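Local coordinates for protein N-acetyl-beta-D glucosaminidase (PDB 4ZM6) that binds acetyl-CoA in a GCN5-related region thought to N-acetylate glucosamine, and probably also acts as a family 3 beta-N-acetylglucosaminidase, at residues A537-D542 and K625-L630; A555-I560 and L615-P620; K563-R568 and T849-R854; Q582-A587 and V595-T600. All coordinates share one frame; numbering follows the deposited sequence.

Contact 1 (A537-D542 and K625-L630); sequences ATFIVD and KGVGTL. With ACO (acetyl coenzyme *a), chain C.
Phe-539 lays its ring against Val-627 and its CB against Leu-630, and it has the most buried surface of the contact. Val-627 presents one methyl, CG2, over a face of the ring. This CH-pi contact puts CG2 3.6 Å from the centroid of the Phe-539 ring, 17° off the normal. The methyl is displaced slightly toward the rim on the CD2 side. The two side chains cross at about a right angle. Val-627 CG2 stands beside its own backbone N, because CG1 takes the place anti to that N (chi1 174°). Leu-630 sits one turn further along helix 627-642. Its CD2 lies 4.1 Å from Phe-539 CB. Its CB lies 4.1 Å from Val-541 CG2, where the two side chains run past each other in opposite directions. Lys-625 adds its aliphatic part. Its CD comes 4.2 Å from Phe-539 CZ, and its ammonium end then leads away.

No hydrogen bond joins the segments. The polar chemistry is on the coenzyme side of residues 625-630. Gly-626, at the N-cap, donates its N to O1A of acetyl-CoA at 2.7 Å. Gly-628 N reaches O4A of the coenzyme at 2.8 Å. Thr-629 OG1 is hydrogen-bonded to O2A of the coenzyme and also to Lys-677. Gly-626 and Gly-628 fit the Q/R-x-x-G-x-G/A signature of GNAT enzymes. Gly-628, without a side chain, lets the coenzyme lie close against the turn.

The turn therefore has an apolar side packed on the 537-542 segment and a polar side that grips the pyrophosphate. The start of the helix would also be expected to stabilise the phosphate charge.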
# COMPACT_ATOMS: atom_id res chain seq x y z
N ALA A 537 -17.75 7.28 -18.66
CA ALA A 537 -17.82 8.05 -17.42
C ALA A 537 -17.31 7.16 -16.29
O ALA A 537 -17.84 6.07 -16.07
CB ALA A 537 -19.24 8.51 -17.14
N THR A 538 -16.27 7.62 -15.60
CA THR A 538 -15.61 6.80 -14.59
C THR A 538 -15.75 7.37 -13.19
O THR A 538 -15.76 8.58 -12.98
CB THR A 538 -14.11 6.60 -14.90
OG1 THR A 538 -13.51 7.86 -15.25
CG2 THR A 538 -13.93 5.60 -16.04
N PHE A 539 -15.86 6.45 -12.23
CA PHE A 539 -16.01 6.78 -10.83
C PHE A 539 -14.87 6.10 -10.08
O PHE A 539 -14.46 4.99 -10.43
CB PHE A 539 -17.37 6.30 -10.33
CG PHE A 539 -18.51 6.89 -11.10
CD1 PHE A 539 -18.99 8.15 -10.80
CD2 PHE A 539 -19.10 6.19 -12.15
CE1 PHE A 539 -20.05 8.70 -11.51
CE2 PHE A 539 -20.15 6.73 -12.86
CZ PHE A 539 -20.63 7.99 -12.54
N ILE A 540 -14.35 6.78 -9.07
CA ILE A 540 -13.20 6.28 -8.34
C ILE A 540 -13.52 6.19 -6.84
O ILE A 540 -14.23 7.03 -6.28
CB ILE A 540 -11.94 7.12 -8.63
CG1 ILE A 540 -10.68 6.47 -8.02
CG2 ILE A 540 -12.11 8.56 -8.14
CD1 ILE A 540 -10.35 5.09 -8.56
N VAL A 541 -12.99 5.14 -6.21
CA VAL A 541 -13.26 4.81 -4.83
C VAL A 541 -12.11 5.25 -3.92
O VAL A 541 -11.00 4.75 -4.03
CB VAL A 541 -13.48 3.29 -4.69
CG1 VAL A 541 -13.59 2.88 -3.22
CG2 VAL A 541 -14.73 2.88 -5.46
N ASP A 542 -12.39 6.21 -3.04
CA ASP A 542 -11.44 6.66 -2.02
C ASP A 542 -11.85 6.18 -0.64
O ASP A 542 -12.98 5.74 -0.44
CB ASP A 542 -11.38 8.18 -1.98
CG ASP A 542 -10.76 8.79 -3.21
OD1 ASP A 542 -9.72 8.27 -3.68
OD2 ASP A 542 -11.31 9.80 -3.70
N LYS A 625 -25.20 2.83 -13.12
CA LYS A 625 -23.98 3.16 -13.86
C LYS A 625 -22.77 2.34 -13.42
O LYS A 625 -21.66 2.56 -13.89
CB LYS A 625 -23.67 4.65 -13.72
CG LYS A 625 -24.80 5.57 -14.14
CD LYS A 625 -24.41 7.03 -13.96
CE LYS A 625 -25.54 7.97 -14.36
NZ LYS A 625 -25.86 7.86 -15.81
N GLY A 626 -22.98 1.39 -12.50
CA GLY A 626 -21.90 0.54 -12.00
C GLY A 626 -21.18 1.05 -10.76
O GLY A 626 -20.17 0.48 -10.36
N VAL A 627 -21.70 2.12 -10.15
CA VAL A 627 -21.08 2.68 -8.94
C VAL A 627 -21.28 1.75 -7.75
O VAL A 627 -20.35 1.50 -6.99
CB VAL A 627 -21.65 4.07 -8.60
CG1 VAL A 627 -21.09 4.57 -7.27
CG2 VAL A 627 -21.34 5.06 -9.72
N GLY A 628 -22.50 1.25 -7.59
CA GLY A 628 -22.80 0.29 -6.54
C GLY A 628 -21.84 -0.89 -6.59
O GLY A 628 -21.34 -1.35 -5.57
N THR A 629 -21.57 -1.34 -7.81
CA THR A 629 -20.71 -2.49 -8.04
C THR A 629 -19.25 -2.17 -7.71
O THR A 629 -18.56 -3.00 -7.11
CB THR A 629 -20.85 -2.98 -9.49
OG1 THR A 629 -22.16 -3.55 -9.65
CG2 THR A 629 -19.81 -4.04 -9.84
N LEU A 630 -18.78 -0.99 -8.09
CA LEU A 630 -17.45 -0.53 -7.70
C LEU A 630 -17.24 -0.64 -6.19
O LEU A 630 -16.29 -1.29 -5.74
CB LEU A 630 -17.21 0.92 -8.11
CG LEU A 630 -16.33 1.11 -9.33
CD1 LEU A 630 -16.99 0.57 -10.59
CD2 LEU A 630 -16.00 2.58 -9.47
N1A ACO C . -25.41 0.22 -18.65
C2A ACO C . -26.53 -0.53 -18.54
N3A ACO C . -26.91 -1.14 -17.40
C4A ACO C . -26.17 -1.02 -16.26
C5A ACO C . -24.93 -0.22 -16.31
C6A ACO C . -24.58 0.41 -17.60
N6A ACO C . -23.45 1.16 -17.71
N7A ACO C . -24.39 -0.27 -15.09
C8A ACO C . -25.21 -1.03 -14.31
N9A ACO C . -26.27 -1.49 -15.01
C1B ACO C . -27.35 -2.34 -14.46
C2B ACO C . -27.10 -3.83 -14.70
O2B ACO C . -28.29 -4.46 -15.20
C3B ACO C . -26.66 -4.40 -13.36
O3B ACO C . -27.13 -5.74 -13.10
P3B ACO C . -28.63 -6.20 -12.71
O7A ACO C . -28.72 -6.05 -11.21
O8A ACO C . -29.56 -5.32 -13.52
O9A ACO C . -28.65 -7.64 -13.16
C4B ACO C . -27.13 -3.37 -12.34
O4B ACO C . -27.44 -2.16 -13.04
C5B ACO C . -26.07 -3.13 -11.27
O5B ACO C . -26.25 -1.81 -10.77
P1A ACO C . -25.02 -0.88 -10.35
O1A ACO C . -25.09 0.36 -11.21
O2A ACO C . -23.74 -1.65 -10.26
O3A ACO C . -25.55 -0.59 -8.86
P2A ACO C . -26.12 0.85 -8.46
O4A ACO C . -25.04 1.87 -8.72
O5A ACO C . -27.47 1.05 -9.09
O6A ACO C . -26.32 0.63 -6.88
CBP ACO C . -27.77 -0.08 -5.07
CCP ACO C . -27.12 -0.45 -6.40
CDP ACO C . -26.69 0.17 -4.03
CEP ACO C . -28.63 -1.25 -4.62
CAP ACO C . -28.61 1.17 -5.32
OAP ACO C . -29.81 0.81 -5.99
C9P ACO C . -28.94 1.93 -4.06
O9P ACO C . -28.23 2.87 -3.73
N8P ACO C . -30.01 1.56 -3.36
C7P ACO C . -30.40 2.30 -2.17
C6P ACO C . -31.42 1.56 -1.33
C5P ACO C . -30.91 0.32 -0.62
O5P ACO C . -31.76 -0.52 -0.37
N4P ACO C . -29.63 0.17 -0.25
C3P ACO C . -29.16 -1.00 0.50
C2P ACO C . -29.21 -0.79 2.02
S1P ACO C . -29.18 -2.31 2.93
C ACO C . -27.56 -2.62 3.18
O ACO C . -26.71 -1.91 2.69
CH3 ACO C . -27.21 -3.81 4.03

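Contact 2 (A555-I560 and L615-P620); sequences AMWDDI and LLMVSP. With ACO (acetyl coenzyme *a), chain C.
Leu-615 meets the indole of Trp-557 at its edge, with CD2 near the ring plane and 3.7 Å from CZ3. Met-617 CE approaches the same indole obliquely and lies 4.1 Å from Trp-557 CB. The rings of Phe-561 and Phe-656 also meet the indole, and NE1 is hydrogen-bonded to Trp-565 O. The carboxylate of Asp-559 and the ring of Pro-620 reach toward each other tip to tip, OD2 toward CD.

Met-617 has the largest share of the buried surface. Its CG sits between the backbone N and the carbonyl carbon (chi1 78°), the crowded position, which sets it beside Met-556 SD. Met-556 SD lies 3.6 Å from Met-617 CG, and the side chains run past each other in opposite directions. Beyond CG the chain bends at chi3. Its CE settles by the helix backbone at Trp-557 and 3.6 Å from Ile-560 CD1. No hydrogen bond crosses between helix and strand.

Polar backbone atoms of the strand serve acetyl-CoA instead. Val-618 N donates to O9P of the coenzyme at 2.8 Å. Leu-616 N donates to the acetyl oxygen, atom O of the coenzyme, at 3.0 Å. The pantetheine arm thus runs beside the strand, as in other GNAT enzymes. Ile-560 CG2 reaches this arm too.

Segment 555-560 of helix 546-561 runs at 79° to segment 615-618 of strand 608-618, with the axes 9.0 Å apart. The helix covers one face of the mixed sheet, where this strand lies between strands 594-605 and 646-649. Helix 665-677 touches Leu-616.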
# COMPACT_ATOMS: atom_id res chain seq x y z
N ALA A 555 -26.43 13.88 3.59
CA ALA A 555 -27.36 14.31 2.54
C ALA A 555 -27.78 13.14 1.65
O ALA A 555 -28.93 13.04 1.25
CB ALA A 555 -26.73 15.41 1.70
N MET A 556 -26.83 12.26 1.34
CA MET A 556 -27.13 11.09 0.53
C MET A 556 -28.14 10.18 1.24
O MET A 556 -29.01 9.61 0.59
CB MET A 556 -25.84 10.32 0.21
CG MET A 556 -25.96 9.38 -0.98
SD MET A 556 -24.49 8.34 -1.18
CE MET A 556 -23.33 9.53 -1.82
N TRP A 557 -28.01 10.05 2.56
CA TRP A 557 -28.92 9.21 3.33
C TRP A 557 -30.34 9.73 3.28
O TRP A 557 -31.28 8.96 3.10
CB TRP A 557 -28.49 9.06 4.79
CG TRP A 557 -29.48 8.26 5.59
CD1 TRP A 557 -30.69 8.69 6.05
CD2 TRP A 557 -29.34 6.90 6.02
NE1 TRP A 557 -31.33 7.67 6.73
CE2 TRP A 557 -30.52 6.57 6.73
CE3 TRP A 557 -28.34 5.94 5.87
CZ2 TRP A 557 -30.72 5.31 7.29
CZ3 TRP A 557 -28.54 4.68 6.44
CH2 TRP A 557 -29.72 4.38 7.14
N ASP A 558 -30.49 11.04 3.46
CA ASP A 558 -31.82 11.63 3.48
C ASP A 558 -32.43 11.51 2.09
O ASP A 558 -33.62 11.22 1.95
CB ASP A 558 -31.77 13.10 3.90
CG ASP A 558 -33.14 13.67 4.16
OD1 ASP A 558 -33.87 13.11 5.00
OD2 ASP A 558 -33.50 14.68 3.51
N ASP A 559 -31.60 11.71 1.08
CA ASP A 559 -32.03 11.61 -0.31
C ASP A 559 -32.58 10.22 -0.65
O ASP A 559 -33.57 10.11 -1.37
CB ASP A 559 -30.85 11.96 -1.23
CG ASP A 559 -31.26 12.17 -2.66
OD1 ASP A 559 -32.47 12.39 -2.92
OD2 ASP A 559 -30.38 12.11 -3.54
N ILE A 560 -31.96 9.17 -0.11
CA ILE A 560 -32.30 7.78 -0.42
C ILE A 560 -33.27 7.14 0.57
O ILE A 560 -34.20 6.45 0.16
CB ILE A 560 -31.02 6.91 -0.48
CG1 ILE A 560 -30.18 7.32 -1.68
CG2 ILE A 560 -31.35 5.42 -0.53
CD1 ILE A 560 -28.80 6.72 -1.71
N LEU A 615 -23.58 -0.90 5.19
CA LEU A 615 -24.41 -0.08 4.32
C LEU A 615 -23.77 0.04 2.95
O LEU A 615 -22.54 0.07 2.83
CB LEU A 615 -24.60 1.30 4.94
CG LEU A 615 -25.59 2.24 4.25
CD1 LEU A 615 -27.02 1.80 4.50
CD2 LEU A 615 -25.38 3.67 4.74
N LEU A 616 -24.61 0.08 1.92
CA LEU A 616 -24.19 0.36 0.56
C LEU A 616 -25.29 1.22 -0.03
O LEU A 616 -26.45 0.84 0.00
CB LEU A 616 -24.07 -0.93 -0.24
CG LEU A 616 -23.08 -1.02 -1.42
CD1 LEU A 616 -23.62 -1.97 -2.48
CD2 LEU A 616 -22.76 0.33 -2.04
N MET A 617 -24.93 2.39 -0.56
CA MET A 617 -25.93 3.32 -1.10
C MET A 617 -25.30 4.22 -2.15
O MET A 617 -24.14 4.63 -2.00
CB MET A 617 -26.54 4.16 0.02
CG MET A 617 -25.64 5.31 0.49
SD MET A 617 -26.10 6.11 2.05
CE MET A 617 -27.83 6.43 1.77
N VAL A 618 -26.04 4.52 -3.21
CA VAL A 618 -25.61 5.51 -4.21
C VAL A 618 -26.79 6.41 -4.60
O VAL A 618 -27.94 5.98 -4.62
CB VAL A 618 -24.93 4.86 -5.46
CG1 VAL A 618 -24.57 3.40 -5.22
CG2 VAL A 618 -25.80 4.97 -6.71
N SER A 619 -26.47 7.67 -4.91
CA SER A 619 -27.46 8.70 -5.23
C SER A 619 -28.35 8.27 -6.39
O SER A 619 -27.84 7.73 -7.37
CB SER A 619 -26.76 10.01 -5.60
OG SER A 619 -25.64 10.25 -4.77
N PRO A 620 -29.67 8.52 -6.29
CA PRO A 620 -30.64 8.06 -7.30
C PRO A 620 -30.24 8.40 -8.73
O PRO A 620 -30.24 7.52 -9.59
CB PRO A 620 -31.93 8.79 -6.92
CG PRO A 620 -31.78 9.09 -5.47
CD PRO A 620 -30.32 9.37 -5.27
N1A ACO C . -25.41 0.22 -18.65
C2A ACO C . -26.53 -0.53 -18.54
N3A ACO C . -26.91 -1.14 -17.40
C4A ACO C . -26.17 -1.02 -16.26
C5A ACO C . -24.93 -0.22 -16.31
C6A ACO C . -24.58 0.41 -17.60
N6A ACO C . -23.45 1.16 -17.71
N7A ACO C . -24.39 -0.27 -15.09
C8A ACO C . -25.21 -1.03 -14.31
N9A ACO C . -26.27 -1.49 -15.01
C1B ACO C . -27.35 -2.34 -14.46
C2B ACO C . -27.10 -3.83 -14.70
O2B ACO C . -28.29 -4.46 -15.20
C3B ACO C . -26.66 -4.40 -13.36
O3B ACO C . -27.13 -5.74 -13.10
P3B ACO C . -28.63 -6.20 -12.71
O7A ACO C . -28.72 -6.05 -11.21
O8A ACO C . -29.56 -5.32 -13.52
O9A ACO C . -28.65 -7.64 -13.16
C4B ACO C . -27.13 -3.37 -12.34
O4B ACO C . -27.44 -2.16 -13.04
C5B ACO C . -26.07 -3.13 -11.27
O5B ACO C . -26.25 -1.81 -10.77
P1A ACO C . -25.02 -0.88 -10.35
O1A ACO C . -25.09 0.36 -11.21
O2A ACO C . -23.74 -1.65 -10.26
O3A ACO C . -25.55 -0.59 -8.86
P2A ACO C . -26.12 0.85 -8.46
O4A ACO C . -25.04 1.87 -8.72
O5A ACO C . -27.47 1.05 -9.09
O6A ACO C . -26.32 0.63 -6.88
CBP ACO C . -27.77 -0.08 -5.07
CCP ACO C . -27.12 -0.45 -6.40
CDP ACO C . -26.69 0.17 -4.03
CEP ACO C . -28.63 -1.25 -4.62
CAP ACO C . -28.61 1.17 -5.32
OAP ACO C . -29.81 0.81 -5.99
C9P ACO C . -28.94 1.93 -4.06
O9P ACO C . -28.23 2.87 -3.73
N8P ACO C . -30.01 1.56 -3.36
C7P ACO C . -30.40 2.30 -2.17
C6P ACO C . -31.42 1.56 -1.33
C5P ACO C . -30.91 0.32 -0.62
O5P ACO C . -31.76 -0.52 -0.37
N4P ACO C . -29.63 0.17 -0.25
C3P ACO C . -29.16 -1.00 0.50
C2P ACO C . -29.21 -0.79 2.02
S1P ACO C . -29.18 -2.31 2.93
C ACO C . -27.56 -2.62 3.18
O ACO C . -26.71 -1.91 2.69
CH3 ACO C . -27.21 -3.81 4.03

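Contact 3 (K563-R568 and T849-R854); sequences KDWPLR and TWRSYR
Arg-851 places its guanidinium over the indole of Trp-565 and on the carbonyl of Asp-564. Its CG lies beside the backbone N, anti to the carbonyl carbon (chi1 -62°). The chain then bends at chi2, and CB, CG and CD run by the CZ2 and CH2 corner of the indole. NH1 ends over the centre of the ring system, 3.1 Å above its plane. The guanidinium stands nearly upright on the indole, with the planes 80° apart. Arg-851 CZ lies 4.4 Å from the centroid of the six-membered ring of Trp-565, a cation-pi contact.

The end of the guanidinium, NH1 and NH2 together, grips one acceptor. NH2 donates to Asp-564 O at 2.8 Å, in the carbonyl plane and on a lone pair. NH1 donates to Asp-564 O at 2.9 Å from well above that plane. Trp-850 CZ2 lies over one face of the guanidinium and Asp-564 CB over the opposite face. These contacts fix its rotation.

Trp-565 completes an aromatic cluster with Trp-850 and Tyr-853. Trp-850 CG is anti to its own backbone N (chi1 177°), and one face of its indole lies against Arg-851 CG. Trp-565 CZ3 lies 4.0 Å from Trp-850 CH2, in an oblique pair. Tyr-853 meets Trp-565 rim to rim, with Tyr-853 CE2 3.6 Å from Trp-565 CH2. The tyrosine hydroxyl is hydrogen-bonded to Asp-688.

Strand 847-857 pairs with strand 686-692, with Trp-850 and Arg-851 facing Asp-688 in a classic beta bulge. The contact packs this strand, in the second N-acetyltransferase region, against the loop between helices 546-561 and 569-577, in the first. Phe-657 packs edge-to-face with Trp-565, and Trp-784 meets both tryptophans.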
# COMPACT_ATOMS: atom_id res chain seq x y z
N LYS A 563 -37.50 9.25 3.53
CA LYS A 563 -38.95 9.09 3.68
C LYS A 563 -39.32 8.16 4.83
O LYS A 563 -40.03 8.56 5.74
CB LYS A 563 -39.59 8.59 2.37
N ASP A 564 -38.83 6.92 4.80
CA ASP A 564 -39.15 5.92 5.83
C ASP A 564 -38.17 5.88 7.01
O ASP A 564 -38.50 5.37 8.07
CB ASP A 564 -39.21 4.52 5.22
CG ASP A 564 -40.44 4.30 4.35
OD1 ASP A 564 -41.17 5.28 4.08
OD2 ASP A 564 -40.66 3.14 3.94
N TRP A 565 -36.95 6.40 6.80
CA TRP A 565 -35.88 6.29 7.78
C TRP A 565 -35.12 7.60 7.94
O TRP A 565 -33.91 7.64 7.70
CB TRP A 565 -34.88 5.21 7.37
CG TRP A 565 -35.46 3.92 6.91
CD1 TRP A 565 -35.91 3.63 5.66
CD2 TRP A 565 -35.60 2.72 7.68
NE1 TRP A 565 -36.35 2.33 5.60
CE2 TRP A 565 -36.16 1.75 6.83
CE3 TRP A 565 -35.32 2.38 9.00
CZ2 TRP A 565 -36.44 0.45 7.25
CZ3 TRP A 565 -35.60 1.08 9.43
CH2 TRP A 565 -36.16 0.14 8.55
N PRO A 566 -35.81 8.68 8.34
CA PRO A 566 -35.08 9.93 8.58
C PRO A 566 -34.05 9.75 9.70
O PRO A 566 -34.36 9.14 10.73
CB PRO A 566 -36.19 10.90 8.99
CG PRO A 566 -37.34 10.05 9.43
CD PRO A 566 -37.25 8.79 8.62
N LEU A 567 -32.83 10.26 9.49
CA LEU A 567 -31.72 10.01 10.41
C LEU A 567 -30.72 11.17 10.44
O LEU A 567 -30.02 11.41 9.46
CB LEU A 567 -30.99 8.72 10.00
CG LEU A 567 -30.03 8.11 11.02
CD1 LEU A 567 -30.79 7.61 12.25
CD2 LEU A 567 -29.22 6.98 10.41
N ARG A 568 -30.64 11.87 11.58
CA ARG A 568 -29.79 13.06 11.71
C ARG A 568 -28.28 12.76 11.62
O ARG A 568 -27.85 11.63 11.86
CB ARG A 568 -30.10 13.79 13.03
N THR A 849 -45.39 -5.27 14.79
CA THR A 849 -44.17 -5.19 13.97
C THR A 849 -44.08 -3.82 13.30
O THR A 849 -45.10 -3.25 12.90
CB THR A 849 -44.04 -6.31 12.89
OG1 THR A 849 -44.45 -5.81 11.62
CG2 THR A 849 -44.83 -7.57 13.24
N TRP A 850 -42.87 -3.30 13.22
CA TRP A 850 -42.63 -1.93 12.79
C TRP A 850 -42.02 -1.90 11.39
O TRP A 850 -42.49 -1.17 10.52
CB TRP A 850 -41.69 -1.24 13.78
CG TRP A 850 -41.33 0.14 13.39
CD1 TRP A 850 -42.19 1.17 13.15
CD2 TRP A 850 -40.02 0.66 13.17
NE1 TRP A 850 -41.49 2.30 12.80
CE2 TRP A 850 -40.15 2.01 12.81
CE3 TRP A 850 -38.73 0.11 13.25
CZ2 TRP A 850 -39.05 2.82 12.52
CZ3 TRP A 850 -37.64 0.92 12.97
CH2 TRP A 850 -37.81 2.26 12.61
N ARG A 851 -40.96 -2.67 11.20
CA ARG A 851 -40.30 -2.81 9.91
C ARG A 851 -39.74 -4.23 9.79
O ARG A 851 -39.42 -4.86 10.81
CB ARG A 851 -39.16 -1.80 9.78
CG ARG A 851 -39.57 -0.33 9.83
CD ARG A 851 -40.26 0.11 8.55
NE ARG A 851 -40.80 1.47 8.65
CZ ARG A 851 -40.08 2.59 8.62
NH1 ARG A 851 -38.76 2.54 8.50
NH2 ARG A 851 -40.67 3.77 8.71
N SER A 852 -39.62 -4.72 8.56
CA SER A 852 -39.10 -6.08 8.32
C SER A 852 -37.84 -6.06 7.44
O SER A 852 -37.67 -5.17 6.61
CB SER A 852 -40.17 -6.96 7.68
OG SER A 852 -41.36 -6.96 8.46
N TYR A 853 -36.97 -7.04 7.65
CA TYR A 853 -35.74 -7.17 6.87
C TYR A 853 -35.52 -8.62 6.44
O TYR A 853 -35.96 -9.54 7.11
CB TYR A 853 -34.52 -6.72 7.70
CG TYR A 853 -34.74 -5.46 8.50
CD1 TYR A 853 -35.26 -5.51 9.78
CD2 TYR A 853 -34.41 -4.21 7.98
CE1 TYR A 853 -35.45 -4.37 10.52
CE2 TYR A 853 -34.60 -3.05 8.72
CZ TYR A 853 -35.13 -3.14 9.99
OH TYR A 853 -35.33 -2.01 10.74
N ARG A 854 -34.82 -8.80 5.33
CA ARG A 854 -34.38 -10.13 4.91
C ARG A 854 -32.87 -10.21 5.07
O ARG A 854 -32.14 -9.45 4.44
CB ARG A 854 -34.77 -10.40 3.46
CG ARG A 854 -34.35 -11.77 2.96
CD ARG A 854 -34.67 -11.94 1.48
NE ARG A 854 -36.07 -11.63 1.20
CZ ARG A 854 -37.09 -12.44 1.46
NH1 ARG A 854 -36.89 -13.64 2.02
NH2 ARG A 854 -38.33 -12.05 1.18

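Contact 4 (Q582-A587 and V595-T600); sequences QKHKVA and VGFVAT
Val-595 opens the pairing with Ala-587. Its N donates to Ala-587 O at 2.7 Å, nearly straight, and its CG2 packs on Ala-587 CB. Gly-596 also faces Ala-587, which makes a classic beta bulge. Gly-596 O accepts from Ala-587 N at 2.7 Å, while the return bond from Gly-596 N is weak. Phe-597 forms a non-hydrogen-bonded pair with Val-586. Val-586 CG1 meets the edge of the Phe-597 ring, 3.8 Å from Phe-597 CD1. Val-598 N donates to Lys-585 O at 2.9 Å, and Val-598 O accepts from Lys-585 N at 3.0 Å. Val-598 CG1 lies beside Lys-585 CB at 3.6 Å, both pointing the same way. The ammonium of Lys-585 goes on to a salt bridge with Asp-543. Ala-599 sets CB over a face of the His-584 imidazole. Thr-600 O accepts from Lys-583 N at 3.2 Å, and its CG2 touches Lys-583 CB at 3.9 Å.

The two strands form an antiparallel hairpin of the GNAT sheet. Strand 594-605 pairs on its other edge with strand 608-618, and strand 585-588 with strand 540-543. Helix 627-642 covers Ala-587 and Thr-600. On the face of Phe-597, Leu-576 of helix 569-577 packs.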
# COMPACT_ATOMS: atom_id res chain seq x y z
N GLN A 582 -12.99 -0.71 11.14
CA GLN A 582 -13.80 -0.14 10.09
C GLN A 582 -13.00 0.02 8.82
O GLN A 582 -11.77 0.11 8.86
CB GLN A 582 -14.35 1.23 10.51
CG GLN A 582 -13.32 2.35 10.60
CD GLN A 582 -13.96 3.69 10.87
OE1 GLN A 582 -13.77 4.64 10.12
NE2 GLN A 582 -14.73 3.77 11.94
N LYS A 583 -13.70 0.03 7.70
CA LYS A 583 -13.13 0.44 6.43
C LYS A 583 -14.25 0.94 5.53
O LYS A 583 -14.86 0.16 4.80
CB LYS A 583 -12.36 -0.70 5.77
CG LYS A 583 -11.64 -0.30 4.50
CD LYS A 583 -10.44 0.60 4.78
CE LYS A 583 -9.18 -0.22 4.97
NZ LYS A 583 -8.01 0.63 5.33
N HIS A 584 -14.52 2.24 5.60
CA HIS A 584 -15.57 2.86 4.79
C HIS A 584 -14.96 3.53 3.57
O HIS A 584 -13.83 4.02 3.61
CB HIS A 584 -16.34 3.89 5.62
CG HIS A 584 -16.75 3.39 6.96
ND1 HIS A 584 -17.05 4.22 8.01
CD2 HIS A 584 -16.89 2.13 7.43
CE1 HIS A 584 -17.38 3.50 9.07
NE2 HIS A 584 -17.28 2.22 8.74
N LYS A 585 -15.72 3.56 2.48
CA LYS A 585 -15.26 4.11 1.21
C LYS A 585 -16.36 4.96 0.60
O LYS A 585 -17.55 4.70 0.83
CB LYS A 585 -14.91 2.98 0.23
CG LYS A 585 -14.08 1.83 0.77
CD LYS A 585 -12.59 2.11 0.62
CE LYS A 585 -11.77 0.87 0.90
NZ LYS A 585 -10.32 1.19 0.98
N VAL A 586 -15.98 5.95 -0.19
CA VAL A 586 -16.93 6.73 -0.98
C VAL A 586 -16.58 6.58 -2.46
O VAL A 586 -15.47 6.20 -2.80
CB VAL A 586 -16.95 8.22 -0.59
CG1 VAL A 586 -17.28 8.38 0.89
CG2 VAL A 586 -15.63 8.91 -0.91
N ALA A 587 -17.54 6.88 -3.33
CA ALA A 587 -17.28 6.92 -4.77
C ALA A 587 -17.44 8.36 -5.26
O ALA A 587 -18.41 9.03 -4.91
CB ALA A 587 -18.21 5.98 -5.52
N VAL A 595 -20.81 10.37 -4.96
CA VAL A 595 -21.99 9.79 -5.60
C VAL A 595 -22.47 8.50 -4.94
O VAL A 595 -23.65 8.17 -5.02
CB VAL A 595 -21.76 9.56 -7.11
CG1 VAL A 595 -21.66 10.89 -7.83
CG2 VAL A 595 -20.50 8.72 -7.36
N GLY A 596 -21.57 7.78 -4.28
CA GLY A 596 -21.95 6.59 -3.52
C GLY A 596 -21.10 6.41 -2.27
O GLY A 596 -20.01 6.97 -2.16
N PHE A 597 -21.61 5.59 -1.36
CA PHE A 597 -20.94 5.33 -0.10
C PHE A 597 -21.12 3.87 0.30
O PHE A 597 -22.17 3.28 0.05
CB PHE A 597 -21.52 6.25 0.99
CG PHE A 597 -21.08 5.91 2.38
CD1 PHE A 597 -19.87 6.36 2.86
CD2 PHE A 597 -21.88 5.13 3.20
CE1 PHE A 597 -19.45 6.04 4.14
CE2 PHE A 597 -21.47 4.81 4.48
CZ PHE A 597 -20.26 5.26 4.95
N VAL A 598 -20.09 3.30 0.92
CA VAL A 598 -20.19 1.97 1.52
C VAL A 598 -19.57 1.98 2.93
O VAL A 598 -18.52 2.58 3.15
CB VAL A 598 -19.52 0.91 0.62
CG1 VAL A 598 -18.02 1.11 0.54
CG2 VAL A 598 -19.85 -0.50 1.11
N ALA A 599 -20.25 1.31 3.86
CA ALA A 599 -19.77 1.15 5.24
C ALA A 599 -19.50 -0.32 5.51
O ALA A 599 -20.13 -1.19 4.92
CB ALA A 599 -20.79 1.68 6.22
N THR A 600 -18.62 -0.57 6.47
CA THR A 600 -17.94 -1.86 6.58
C THR A 600 -17.24 -2.01 7.93
O THR A 600 -16.58 -1.09 8.40
CB THR A 600 -16.91 -2.01 5.43
OG1 THR A 600 -17.52 -2.72 4.35
CG2 THR A 600 -15.65 -2.75 5.85

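From the N terminus, residues 537-542 open contact 1. Helix segment 555-560 then opens contact 2, and 563-568 opens contact 3. Residues 582-587 and 595-600 close contact 4 first, a short hairpin inside the spans of the other three. Contact 2 closes next at 615-620, within the span of contact 1, which closes at 625-630. Contact 3 closes last, at 849-854, so it crosses contacts 1 and 2. Contacts 1, 2 and 4 share one mixed sheet and touch one another. Contacts 1 and 2 both line the acetyl-CoA site. Contact 3 lies apart from contact 1, with nearest atoms about 17 Å away. It ties the first acetyltransferase region to the last strand of the chain.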